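Local structure of Sn-glycerol-3-phosphate ABC transporter substrate-binding protein UspB (Mycobacterium tuberculosis, 4MFI) at residues 209-214 and 380-385; 223-228 and 385-390; 274-279 and 365-370; 156-161 and 259-264. The protein probably captures glycerophosphocholine outside the cell membrane and delivers it to the permease of an ABC transporter. One frame throughout, in Å; residues are numbered along the deposited sequence.

Contact 1 (209-214 and 380-385)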
loop_
_atom_site.group_PDB
_atom_site.type_symbol
_atom_site.label_atom_id
_atom_site.label_comp_id
_atom_site.label_asym_id
_atom_site.label_seq_id
_atom_site.Cartn_x
_atom_site.Cartn_y
_atom_site.Cartn_z
ATOM N N THR A 209 8.038 3.344 -1.016
ATOM C CA THR A 209 9.045 2.451 -0.443
ATOM C C THR A 209 10.065 3.170 0.437
ATOM O O THR A 209 10.595 2.568 1.372
ATOM C CB THR A 209 9.790 1.618 -1.504
ATOM O OG1 THR A 209 10.508 2.492 -2.379
ATOM C CG2 THR A 209 8.822 0.745 -2.307
ATOM N N PHE A 210 10.346 4.439 0.164
ATOM C CA PHE A 210 11.293 5.202 0.990
ATOM C C PHE A 210 10.693 5.572 2.339
ATOM O O PHE A 210 11.412 5.905 3.279
ATOM C CB PHE A 210 11.753 6.468 0.246
ATOM C CG PHE A 210 12.669 7.360 1.052
ATOM C CD1 PHE A 210 14.000 7.024 1.244
ATOM C CD2 PHE A 210 12.191 8.549 1.601
ATOM C CE1 PHE A 210 14.838 7.850 1.985
ATOM C CE2 PHE A 210 13.025 9.377 2.340
ATOM C CZ PHE A 210 14.350 9.027 2.531
ATOM N N GLN A 211 9.369 5.518 2.435
ATOM C CA GLN A 211 8.689 5.891 3.660
ATOM C C GLN A 211 9.212 5.090 4.846
ATOM O O GLN A 211 9.383 5.622 5.945
ATOM C CB GLN A 211 7.195 5.636 3.493
ATOM C CG GLN A 211 6.370 6.838 3.791
ATOM C CD GLN A 211 4.885 6.649 3.569
ATOM O OE1 GLN A 211 4.087 7.383 4.146
ATOM N NE2 GLN A 211 4.502 5.686 2.718
ATOM N N GLY A 212 9.479 3.810 4.603
ATOM C CA GLY A 212 9.969 2.925 5.641
ATOM C C GLY A 212 11.327 3.318 6.193
ATOM O O GLY A 212 11.452 3.550 7.399
ATOM N N PRO A 213 12.360 3.371 5.334
ATOM C CA PRO A 213 13.664 3.793 5.847
ATOM C C PRO A 213 13.630 5.182 6.454
ATOM O O PRO A 213 14.303 5.398 7.455
ATOM C CB PRO A 213 14.584 3.742 4.614
ATOM C CG PRO A 213 13.702 3.490 3.455
ATOM C CD PRO A 213 12.472 2.810 3.976
ATOM N N ASN A 214 12.842 6.093 5.893
ATOM C CA ASN A 214 12.709 7.411 6.487
ATOM C C ASN A 214 12.240 7.292 7.946
ATOM O O ASN A 214 12.893 7.798 8.865
ATOM C CB ASN A 214 11.734 8.237 5.635
ATOM C CG ASN A 214 11.794 9.721 5.925
ATOM O OD1 ASN A 214 12.784 10.248 6.448
ATOM N ND2 ASN A 214 10.725 10.415 5.555
ATOM N N THR A 380 0.510 3.504 9.514
ATOM C CA THR A 380 -0.245 4.289 8.532
ATOM C C THR A 380 0.648 5.343 7.874
ATOM O O THR A 380 1.635 5.814 8.462
ATOM C CB THR A 380 -1.495 4.946 9.144
ATOM O OG1 THR A 380 -1.095 5.769 10.242
ATOM C CG2 THR A 380 -2.488 3.882 9.643
ATOM N N GLN A 381 0.319 5.686 6.638
ATOM C CA GLN A 381 1.189 6.534 5.836
ATOM C C GLN A 381 1.170 8.008 6.232
ATOM O O GLN A 381 0.206 8.499 6.816
ATOM C CB GLN A 381 0.827 6.408 4.362
ATOM C CG GLN A 381 1.031 5.019 3.795
ATOM C CD GLN A 381 0.904 5.015 2.295
ATOM O OE1 GLN A 381 1.739 5.602 1.596
ATOM N NE2 GLN A 381 -0.159 4.388 1.782
ATOM N N ASP A 382 2.246 8.709 5.895
ATOM C CA ASP A 382 2.324 10.147 6.164
ATOM C C ASP A 382 1.258 10.904 5.375
ATOM O O ASP A 382 1.008 10.609 4.204
ATOM C CB ASP A 382 3.707 10.685 5.802
ATOM C CG ASP A 382 4.807 10.163 6.699
ATOM O OD1 ASP A 382 4.536 9.670 7.822
ATOM O OD2 ASP A 382 5.971 10.276 6.268
ATOM N N TYR A 383 0.631 11.884 6.023
ATOM C CA TYR A 383 -0.429 12.667 5.372
ATOM C C TYR A 383 0.093 13.325 4.094
ATOM O O TYR A 383 -0.644 13.462 3.111
ATOM C CB TYR A 383 -0.976 13.763 6.294
ATOM C CG TYR A 383 -1.818 13.332 7.477
ATOM C CD1 TYR A 383 -1.819 12.019 7.960
ATOM C CD2 TYR A 383 -2.596 14.267 8.147
ATOM C CE1 TYR A 383 -2.595 11.662 9.065
ATOM C CE2 TYR A 383 -3.360 13.927 9.239
ATOM C CZ TYR A 383 -3.364 12.629 9.705
ATOM O OH TYR A 383 -4.142 12.317 10.805
ATOM N N ALA A 384 1.365 13.726 4.091
ATOM C CA ALA A 384 1.918 14.399 2.915
ATOM C C ALA A 384 1.918 13.512 1.666
ATOM O O ALA A 384 1.890 14.027 0.543
ATOM C CB ALA A 384 3.321 14.930 3.197
ATOM N N ARG A 385 1.945 12.193 1.854
ATOM C CA ARG A 385 1.861 11.276 0.717
ATOM C C ARG A 385 0.420 10.966 0.310
ATOM O O ARG A 385 0.089 10.975 -0.880
ATOM C CB ARG A 385 2.639 9.968 0.961
ATOM C CG ARG A 385 2.653 9.095 -0.291
ATOM C CD ARG A 385 3.440 7.771 -0.168
ATOM N NE ARG A 385 3.367 7.145 -1.487
ATOM C CZ ARG A 385 2.322 6.443 -1.915
ATOM N NH1 ARG A 385 1.312 6.183 -1.095
ATOM N NH2 ARG A 385 2.288 5.987 -3.158
HETATM O O HOH W 1 8.289 8.776 5.752
#
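Q211 reaches residues 381-382 with an unusual first torsion (chi1 -126°) and a chain that runs straight on beyond CG. Its amide end lies against Q381. The two glutamine side chains cross at about a right angle, with amide planes 61° apart. Both ends of the Q211 amide are used. Q211 OE1 accepts from D382 N at 2.9 Å, and the donor comes nearly head-on to the carbonyl (C=O...N 169°). Q211 NE2 donates to Q381 OE1 at 3.0 Å. This donor stands tilted from the Q381 carbonyl plane. R385 NH1 also donates to Q381 OE1, at 2.8 Å, along a bent bond but in the carbonyl plane, on a lone pair. Q381 NE2 and R385 NH1 both bind D102, so the Q381 amide is held from both ends. R385 CD packs 3.7 Å from Q211 NE2. A water bridges the segments, accepting from N214 ND2 at 2.9 Å and donating to D382 OD2 at 2.8 Å. D382 is also held by Y221 N and W215 NE1. The buried polar network joins helix 211-216 to the loop entering helix 383-386, within the two-lobed alpha/beta fold of the solute-binding proteins.

Contact 2 (223-228 and 385-390)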
loop_
_atom_site.group_PDB
_atom_site.type_symbol
_atom_site.label_atom_id
_atom_site.label_comp_id
_atom_site.label_asym_id
_atom_site.label_seq_id
_atom_site.Cartn_x
_atom_site.Cartn_y
_atom_site.Cartn_z
ATOM N N ASP A 223 4.242 15.127 9.982
ATOM C CA ASP A 223 3.701 14.689 11.257
ATOM C C ASP A 223 2.301 15.291 11.287
ATOM O O ASP A 223 2.129 16.499 11.502
ATOM C CB ASP A 223 4.555 15.246 12.393
ATOM C CG ASP A 223 4.125 14.750 13.756
ATOM O OD1 ASP A 223 3.164 13.953 13.839
ATOM O OD2 ASP A 223 4.769 15.158 14.752
ATOM N N LYS A 224 1.302 14.452 11.030
ATOM C CA LYS A 224 -0.048 14.934 10.730
ATOM C C LYS A 224 0.020 15.974 9.598
ATOM O O LYS A 224 0.591 15.682 8.549
ATOM C CB LYS A 224 -0.738 15.462 11.990
ATOM C CG LYS A 224 -0.661 14.493 13.160
ATOM C CD LYS A 224 -1.293 13.161 12.824
ATOM C CE LYS A 224 -1.132 12.179 13.979
ATOM N NZ LYS A 224 -1.599 12.766 15.268
ATOM N N TRP A 225 -0.526 17.172 9.804
ATOM C CA TRP A 225 -0.538 18.191 8.746
ATOM C C TRP A 225 0.721 19.047 8.666
ATOM O O TRP A 225 0.832 19.918 7.799
ATOM C CB TRP A 225 -1.747 19.115 8.892
ATOM C CG TRP A 225 -3.045 18.410 8.762
ATOM C CD1 TRP A 225 -4.009 18.278 9.723
ATOM C CD2 TRP A 225 -3.541 17.729 7.600
ATOM N NE1 TRP A 225 -5.073 17.560 9.229
ATOM C CE2 TRP A 225 -4.808 17.206 7.930
ATOM C CE3 TRP A 225 -3.027 17.492 6.321
ATOM C CZ2 TRP A 225 -5.575 16.475 7.020
ATOM C CZ3 TRP A 225 -3.788 16.771 5.418
ATOM C CH2 TRP A 225 -5.049 16.268 5.773
ATOM N N THR A 226 1.665 18.802 9.567
ATOM C CA THR A 226 2.881 19.598 9.644
ATOM C C THR A 226 3.991 18.933 8.840
ATOM O O THR A 226 4.433 17.829 9.158
ATOM C CB THR A 226 3.275 19.798 11.120
ATOM O OG1 THR A 226 2.219 20.513 11.782
ATOM C CG2 THR A 226 4.580 20.571 11.249
ATOM N N LEU A 227 4.420 19.599 7.775
ATOM C CA LEU A 227 5.442 19.035 6.901
ATOM C C LEU A 227 6.796 18.990 7.605
ATOM O O LEU A 227 7.164 19.915 8.343
ATOM C CB LEU A 227 5.511 19.819 5.594
ATOM C CG LEU A 227 4.201 19.858 4.792
ATOM C CD1 LEU A 227 4.352 20.726 3.561
ATOM C CD2 LEU A 227 3.755 18.466 4.397
ATOM N N THR A 228 7.526 17.898 7.401
ATOM C CA THR A 228 8.769 17.660 8.137
ATOM C C THR A 228 9.890 17.175 7.218
ATOM O O THR A 228 10.847 16.551 7.674
ATOM C CB THR A 228 8.568 16.660 9.313
ATOM O OG1 THR A 228 7.995 15.435 8.836
ATOM C CG2 THR A 228 7.653 17.242 10.377
ATOM N N ARG A 385 1.945 12.193 1.854
ATOM C CA ARG A 385 1.861 11.276 0.717
ATOM C C ARG A 385 0.420 10.966 0.310
ATOM O O ARG A 385 0.089 10.975 -0.880
ATOM C CB ARG A 385 2.639 9.968 0.961
ATOM C CG ARG A 385 2.653 9.095 -0.291
ATOM C CD ARG A 385 3.440 7.771 -0.168
ATOM N NE ARG A 385 3.367 7.145 -1.487
ATOM C CZ ARG A 385 2.322 6.443 -1.915
ATOM N NH1 ARG A 385 1.312 6.183 -1.095
ATOM N NH2 ARG A 385 2.288 5.987 -3.158
ATOM N N VAL A 386 -0.442 10.696 1.284
ATOM C CA VAL A 386 -1.774 10.165 0.967
ATOM C C VAL A 386 -2.956 11.130 1.023
ATOM O O VAL A 386 -3.991 10.852 0.416
ATOM C CB VAL A 386 -2.122 8.914 1.822
ATOM C CG1 VAL A 386 -1.249 7.721 1.410
ATOM C CG2 VAL A 386 -2.020 9.218 3.330
ATOM N N PHE A 387 -2.818 12.241 1.747
ATOM C CA PHE A 387 -3.925 13.202 1.898
ATOM C C PHE A 387 -3.685 14.513 1.160
ATOM O O PHE A 387 -4.612 15.291 0.947
ATOM C CB PHE A 387 -4.162 13.543 3.373
ATOM C CG PHE A 387 -4.671 12.397 4.220
ATOM C CD1 PHE A 387 -5.076 11.187 3.656
ATOM C CD2 PHE A 387 -4.764 12.550 5.595
ATOM C CE1 PHE A 387 -5.552 10.148 4.457
ATOM C CE2 PHE A 387 -5.248 11.523 6.395
ATOM C CZ PHE A 387 -5.638 10.317 5.822
ATOM N N LEU A 388 -2.437 14.770 0.800
ATOM C CA LEU A 388 -2.050 16.027 0.173
ATOM C C LEU A 388 -2.009 15.770 -1.329
ATOM O O LEU A 388 -1.285 14.885 -1.783
ATOM C CB LEU A 388 -0.674 16.434 0.704
ATOM C CG LEU A 388 -0.136 17.847 0.452
ATOM C CD1 LEU A 388 1.019 18.126 1.400
ATOM C CD2 LEU A 388 0.290 18.050 -1.005
ATOM N N PRO A 389 -2.792 16.533 -2.109
ATOM C CA PRO A 389 -2.925 16.275 -3.547
ATOM C C PRO A 389 -1.589 16.203 -4.267
ATOM O O PRO A 389 -0.787 17.135 -4.173
ATOM C CB PRO A 389 -3.729 17.483 -4.047
ATOM C CG PRO A 389 -4.549 17.883 -2.874
ATOM C CD PRO A 389 -3.659 17.640 -1.667
ATOM N N GLY A 390 -1.359 15.089 -4.958
ATOM C CA GLY A 390 -0.116 14.846 -5.671
ATOM C C GLY A 390 1.135 14.639 -4.827
ATOM O O GLY A 390 2.231 14.547 -5.376
#
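W225 meets F387 with the outer corner of its six-membered ring. W225 CH2 lies 3.7 Å from F387 CD2, and W225 CH2 and CZ3 also touch F387 CB. The two side chains cross at about a right angle. The rings are neither stacked nor edge-to-face: their planes lie 43° apart, with centroids 5.9 Å from each other. In W225 CG stands beside the backbone N (chi1 -62°), which swings the indole over to the 385-390 segment. Y383 meets both rings, W225 edge-to-face and F387 at about 45°, and F106 stacks on F387. W225 occupies the third position of a type II' beta turn from D223 to T226. That turn closes a short beta hairpin of strands 222-223 and 226-227 with a two-residue loop, K224-W225. D223 N is bonded to T226 O at 2.8 Å and T226 N to D223 O at 3.0 Å. Further along, L227 follows in the second strand. L227 CD2 comes 4.1 Å from L388 CD1, and again the side chains cross at about a right angle. Helix 409-427 borders both leucines, with Q417 and Q421 against L227 and L420 against L388. A384 of helix 383-386 also touches L227.

Contact 3 (274-279 and 365-370)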
loop_
_atom_site.group_PDB
_atom_site.type_symbol
_atom_site.label_atom_id
_atom_site.label_comp_id
_atom_site.label_asym_id
_atom_site.label_seq_id
_atom_site.Cartn_x
_atom_site.Cartn_y
_atom_site.Cartn_z
ATOM N N GLY A 274 2.942 -7.446 -3.655
ATOM C CA GLY A 274 2.208 -7.789 -4.861
ATOM C C GLY A 274 3.085 -8.348 -5.967
ATOM O O GLY A 274 2.580 -8.948 -6.922
ATOM N N SER A 275 4.394 -8.154 -5.842
ATOM C CA SER A 275 5.341 -8.653 -6.831
ATOM C C SER A 275 5.860 -10.045 -6.503
ATOM O O SER A 275 6.596 -10.632 -7.297
ATOM C CB SER A 275 6.525 -7.695 -6.971
ATOM O OG SER A 275 6.104 -6.471 -7.545
ATOM N N LEU A 276 5.481 -10.576 -5.343
ATOM C CA LEU A 276 6.026 -11.853 -4.882
ATOM C C LEU A 276 5.760 -13.011 -5.850
ATOM O O LEU A 276 6.675 -13.768 -6.183
ATOM C CB LEU A 276 5.524 -12.189 -3.470
ATOM C CG LEU A 276 6.010 -13.503 -2.848
ATOM C CD1 LEU A 276 7.539 -13.573 -2.801
ATOM C CD2 LEU A 276 5.427 -13.692 -1.452
ATOM N N ALA A 277 4.526 -13.135 -6.328
ATOM C CA ALA A 277 4.193 -14.226 -7.240
ATOM C C ALA A 277 4.999 -14.151 -8.541
ATOM O O ALA A 277 5.499 -15.169 -9.037
ATOM C CB ALA A 277 2.707 -14.243 -7.528
ATOM N N GLY A 278 5.137 -12.945 -9.086
ATOM C CA GLY A 278 5.875 -12.749 -10.324
ATOM C C GLY A 278 7.359 -13.048 -10.185
ATOM O O GLY A 278 7.963 -13.681 -11.059
ATOM N N ILE A 279 7.951 -12.588 -9.088
ATOM C CA ILE A 279 9.352 -12.871 -8.813
ATOM C C ILE A 279 9.568 -14.372 -8.613
ATOM O O ILE A 279 10.528 -14.945 -9.130
ATOM C CB ILE A 279 9.841 -12.065 -7.591
ATOM C CG1 ILE A 279 9.831 -10.565 -7.921
ATOM C CG2 ILE A 279 11.224 -12.527 -7.161
ATOM C CD1 ILE A 279 9.991 -9.660 -6.718
ATOM N N ASN A 365 3.762 -21.911 1.434
ATOM C CA ASN A 365 4.334 -20.665 0.925
ATOM C C ASN A 365 4.942 -19.797 2.029
ATOM O O ASN A 365 4.341 -18.801 2.426
ATOM C CB ASN A 365 3.246 -19.852 0.207
ATOM C CG ASN A 365 2.664 -20.576 -0.994
ATOM O OD1 ASN A 365 3.155 -20.433 -2.114
ATOM N ND2 ASN A 365 1.609 -21.351 -0.770
ATOM N N PRO A 366 6.133 -20.167 2.530
ATOM C CA PRO A 366 6.728 -19.431 3.653
ATOM C C PRO A 366 6.996 -17.943 3.386
ATOM O O PRO A 366 7.020 -17.168 4.336
ATOM C CB PRO A 366 8.049 -20.171 3.896
ATOM C CG PRO A 366 7.793 -21.546 3.415
ATOM C CD PRO A 366 6.901 -21.382 2.208
ATOM N N ARG A 367 7.207 -17.544 2.138
ATOM C CA ARG A 367 7.461 -16.131 1.867
ATOM C C ARG A 367 6.149 -15.345 1.934
ATOM O O ARG A 367 6.129 -14.156 2.284
ATOM C CB ARG A 367 8.189 -15.951 0.529
ATOM C CG ARG A 367 9.641 -16.437 0.570
ATOM C CD ARG A 367 10.358 -16.269 -0.767
ATOM N NE ARG A 367 9.796 -17.148 -1.785
ATOM C CZ ARG A 367 10.496 -17.992 -2.538
ATOM N NH1 ARG A 367 9.870 -18.752 -3.428
ATOM N NH2 ARG A 367 11.817 -18.071 -2.420
ATOM N N ALA A 368 5.048 -16.028 1.633
ATOM C CA ALA A 368 3.727 -15.469 1.884
ATOM C C ALA A 368 3.541 -15.299 3.390
ATOM O O ALA A 368 2.911 -14.335 3.837
ATOM C CB ALA A 368 2.643 -16.363 1.301
ATOM N N ARG A 369 4.112 -16.208 4.179
ATOM C CA ARG A 369 4.056 -16.058 5.640
ATOM C C ARG A 369 4.900 -14.879 6.151
ATOM O O ARG A 369 4.492 -14.189 7.090
ATOM C CB ARG A 369 4.439 -17.347 6.374
ATOM C CG ARG A 369 3.984 -17.345 7.835
ATOM C CD ARG A 369 4.623 -18.448 8.669
ATOM N NE ARG A 369 4.258 -19.794 8.232
ATOM C CZ ARG A 369 3.108 -20.404 8.523
ATOM N NH1 ARG A 369 2.174 -19.783 9.239
ATOM N NH2 ARG A 369 2.883 -21.637 8.084
ATOM N N VAL A 370 6.060 -14.631 5.542
ATOM C CA VAL A 370 6.839 -13.439 5.898
ATOM C C VAL A 370 6.003 -12.171 5.703
ATOM O O VAL A 370 5.951 -11.302 6.584
ATOM C CB VAL A 370 8.143 -13.335 5.083
ATOM C CG1 VAL A 370 8.812 -11.972 5.289
ATOM C CG2 VAL A 370 9.089 -14.467 5.456
#
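L276 and R367 join two helix starts, in the first turns of helices 276-282 and 366-374. The first helix is the connection of a beta-alpha-beta crossover: it links the parallel strands 268-272 and 287-290, which flank strand 144-160 in the mixed sheet. The contact is small, made by van der Waals packing, and near the surface. L276 does the reaching. Its CG is anti to the backbone N (chi1 180°), and this sends both methyls across to the other helix. L276 CD2 rests against the backbone, 3.8 Å from R367 O and 3.9 Å from A368 N. L276 CD1 and CD2 are each 4.1 Å from R367 CB, so the fork of the leucine straddles the base of the arginine. The two side chains cross obliquely. On its other sides L276 packs on Y158 and F287 of the sheet. A368 adds little, and Y361 of helix 356-364 lies against it. The arginine does more than cover the leucine. Its chain bends at chi3 (-67°) and turns the guanidinium to strand 287-290. There it makes a cation-pi contact with the ring of F287, while R367 NH2 hydrogen-bonds to F287 O.

Contact 4 (156-161 and 259-264)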
loop_
_atom_site.group_PDB
_atom_site.type_symbol
_atom_site.label_atom_id
_atom_site.label_comp_id
_atom_site.label_asym_id
_atom_site.label_seq_id
_atom_site.Cartn_x
_atom_site.Cartn_y
_atom_site.Cartn_z
ATOM N N LEU A 156 8.259 -5.118 0.834
ATOM C CA LEU A 156 8.924 -6.332 1.280
ATOM C C LEU A 156 10.381 -6.233 0.837
ATOM O O LEU A 156 10.668 -5.648 -0.208
ATOM C CB LEU A 156 8.255 -7.537 0.625
ATOM C CG LEU A 156 8.497 -8.905 1.249
ATOM C CD1 LEU A 156 8.023 -8.921 2.691
ATOM C CD2 LEU A 156 7.781 -9.977 0.426
ATOM N N PHE A 157 11.299 -6.781 1.632
ATOM C CA PHE A 157 12.723 -6.757 1.298
ATOM C C PHE A 157 13.098 -8.079 0.633
ATOM O O PHE A 157 13.091 -9.129 1.269
ATOM C CB PHE A 157 13.560 -6.512 2.566
ATOM C CG PHE A 157 15.013 -6.224 2.298
ATOM C CD1 PHE A 157 15.910 -7.256 2.024
ATOM C CD2 PHE A 157 15.495 -4.919 2.347
ATOM C CE1 PHE A 157 17.264 -6.982 1.770
ATOM C CE2 PHE A 157 16.842 -4.639 2.113
ATOM C CZ PHE A 157 17.727 -5.671 1.818
ATOM N N TYR A 158 13.403 -8.026 -0.659
ATOM C CA TYR A 158 13.767 -9.208 -1.423
ATOM C C TYR A 158 15.281 -9.319 -1.493
ATOM O O TYR A 158 15.967 -8.316 -1.714
ATOM C CB TYR A 158 13.208 -9.104 -2.844
ATOM C CG TYR A 158 11.697 -9.122 -2.936
ATOM C CD1 TYR A 158 11.016 -10.322 -3.108
ATOM C CD2 TYR A 158 10.947 -7.945 -2.871
ATOM C CE1 TYR A 158 9.639 -10.363 -3.215
ATOM C CE2 TYR A 158 9.548 -7.977 -2.968
ATOM C CZ TYR A 158 8.903 -9.195 -3.138
ATOM O OH TYR A 158 7.525 -9.262 -3.254
ATOM N N TYR A 159 15.815 -10.527 -1.330
ATOM C CA TYR A 159 17.263 -10.705 -1.426
ATOM C C TYR A 159 17.686 -11.984 -2.128
ATOM O O TYR A 159 17.034 -13.024 -2.012
ATOM C CB TYR A 159 17.958 -10.556 -0.065
ATOM C CG TYR A 159 17.679 -11.627 0.975
ATOM C CD1 TYR A 159 16.545 -11.572 1.788
ATOM C CD2 TYR A 159 18.579 -12.669 1.184
ATOM C CE1 TYR A 159 16.310 -12.542 2.766
ATOM C CE2 TYR A 159 18.356 -13.635 2.154
ATOM C CZ TYR A 159 17.219 -13.576 2.937
ATOM O OH TYR A 159 17.011 -14.541 3.898
ATOM N N ASN A 160 18.779 -11.866 -2.873
ATOM C CA ASN A 160 19.367 -12.945 -3.650
ATOM C C ASN A 160 20.289 -13.747 -2.732
ATOM O O ASN A 160 21.299 -13.226 -2.241
ATOM C CB ASN A 160 20.133 -12.295 -4.805
ATOM C CG ASN A 160 20.787 -13.285 -5.731
ATOM O OD1 ASN A 160 21.408 -14.253 -5.302
ATOM N ND2 ASN A 160 20.687 -13.013 -7.030
ATOM N N LYS A 161 19.942 -15.010 -2.485
ATOM C CA LYS A 161 20.693 -15.814 -1.519
ATOM C C LYS A 161 22.096 -16.163 -1.992
ATOM O O LYS A 161 22.998 -16.294 -1.173
ATOM C CB LYS A 161 19.916 -17.063 -1.115
ATOM C CG LYS A 161 18.669 -16.728 -0.335
ATOM C CD LYS A 161 18.242 -17.874 0.553
ATOM C CE LYS A 161 16.994 -17.515 1.328
ATOM N NZ LYS A 161 16.664 -18.576 2.313
ATOM N N ASN A 259 11.292 -6.898 -11.864
ATOM C CA ASN A 259 11.984 -7.572 -12.947
ATOM C C ASN A 259 13.515 -7.488 -12.848
ATOM O O ASN A 259 14.220 -8.455 -13.147
ATOM C CB ASN A 259 11.495 -7.012 -14.273
ATOM C CG ASN A 259 11.769 -7.929 -15.406
ATOM O OD1 ASN A 259 11.156 -8.990 -15.530
ATOM N ND2 ASN A 259 12.701 -7.536 -16.252
ATOM N N GLU A 260 14.039 -6.338 -12.440
ATOM C CA GLU A 260 15.486 -6.220 -12.271
ATOM C C GLU A 260 15.993 -7.127 -11.160
ATOM O O GLU A 260 17.094 -7.673 -11.246
ATOM C CB GLU A 260 15.900 -4.766 -12.031
ATOM C CG GLU A 260 15.832 -3.916 -13.294
ATOM C CD GLU A 260 16.452 -2.546 -13.117
ATOM O OE1 GLU A 260 17.307 -2.381 -12.220
ATOM O OE2 GLU A 260 16.086 -1.631 -13.882
ATOM N N PHE A 261 15.193 -7.301 -10.116
ATOM C CA PHE A 261 15.552 -8.260 -9.086
ATOM C C PHE A 261 15.458 -9.696 -9.614
ATOM O O PHE A 261 16.389 -10.492 -9.455
ATOM C CB PHE A 261 14.690 -8.117 -7.827
ATOM C CG PHE A 261 15.011 -9.153 -6.798
ATOM C CD1 PHE A 261 16.156 -9.032 -6.022
ATOM C CD2 PHE A 261 14.215 -10.281 -6.648
ATOM C CE1 PHE A 261 16.495 -10.003 -5.096
ATOM C CE2 PHE A 261 14.546 -11.258 -5.725
ATOM C CZ PHE A 261 15.685 -11.115 -4.941
ATOM N N ALA A 262 14.325 -10.033 -10.225
ATOM C CA ALA A 262 14.082 -11.407 -10.671
ATOM C C ALA A 262 15.076 -11.906 -11.711
ATOM O O ALA A 262 15.334 -13.103 -11.785
ATOM C CB ALA A 262 12.655 -11.560 -11.186
ATOM N N THR A 263 15.626 -10.997 -12.511
ATOM C CA THR A 263 16.569 -11.376 -13.561
ATOM C C THR A 263 18.011 -11.324 -13.071
ATOM O O THR A 263 18.934 -11.666 -13.813
ATOM C CB THR A 263 16.432 -10.489 -14.824
ATOM O OG1 THR A 263 16.614 -9.113 -14.468
ATOM C CG2 THR A 263 15.068 -10.664 -15.452
ATOM N N GLY A 264 18.213 -10.874 -11.836
ATOM C CA GLY A 264 19.532 -10.917 -11.232
ATOM C C GLY A 264 20.375 -9.660 -11.353
ATOM O O GLY A 264 21.555 -9.677 -11.006
HETATM O O HOH W 2 18.887 -10.945 -7.929
#
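F261 carries the packing of helix 257-262 on the end of strand 144-160, the central strand between 268-272 and 287-290 in the mixed sheet. Its CG is anti to the backbone N (chi1 177°), which extends the ring to the strand. Apolar contact comes first. Y158 CB sits over one face of the F261 ring, 3.9 Å from its centroid and 13° off the normal, a CH-pi contact. The edge of the same ring meets the strand backbone: F261 CZ is 3.6 Å from Y159 C, and F261 CE1 is 3.7 Å from N160 N. The Y158 and F261 rings are set obliquely, with planes 47° apart. The tyrosine ring itself leads off along the sheet, where its OH bonds to S272 O. Polar contact is less direct. N160 is the N-cap of helix 161-166, with OD1 bonded to A163 N, so its amide is fixed and ND2 is left to face the other helix end. That end is a Schellman motif closed by G264, which has positive phi and whose N bonds to F261 O at 3.0 Å. A water joins the two helix ends, accepting from N160 ND2 at 2.9 Å and donating to F261 O at 3.0 Å.

The contacts form two pairs. Contacts 1 and 2 have centres 10 Å apart, share R385 and both use helix 383-386. Y383 CB lies 3.3 Å from K224 O, and Q381 NE2 lies 3.5 Å from V386 CG1. Contacts 3 and 4 have centres 12 Å apart and meet around Y158 and I279. L276 N packs 3.2 Å from Y158 OH, I279 CD1 is 3.6 Å from Y158 CE1, and I279 CG2 is 3.8 Å from F261 CD2. The pairs do not touch. Contact 1 lies about 22 Å, between centres, from both 3 and 4, and contact 2 about 31 Å. Contact 1 is the nearest of the four to the centre of the chain, at about 10 Å.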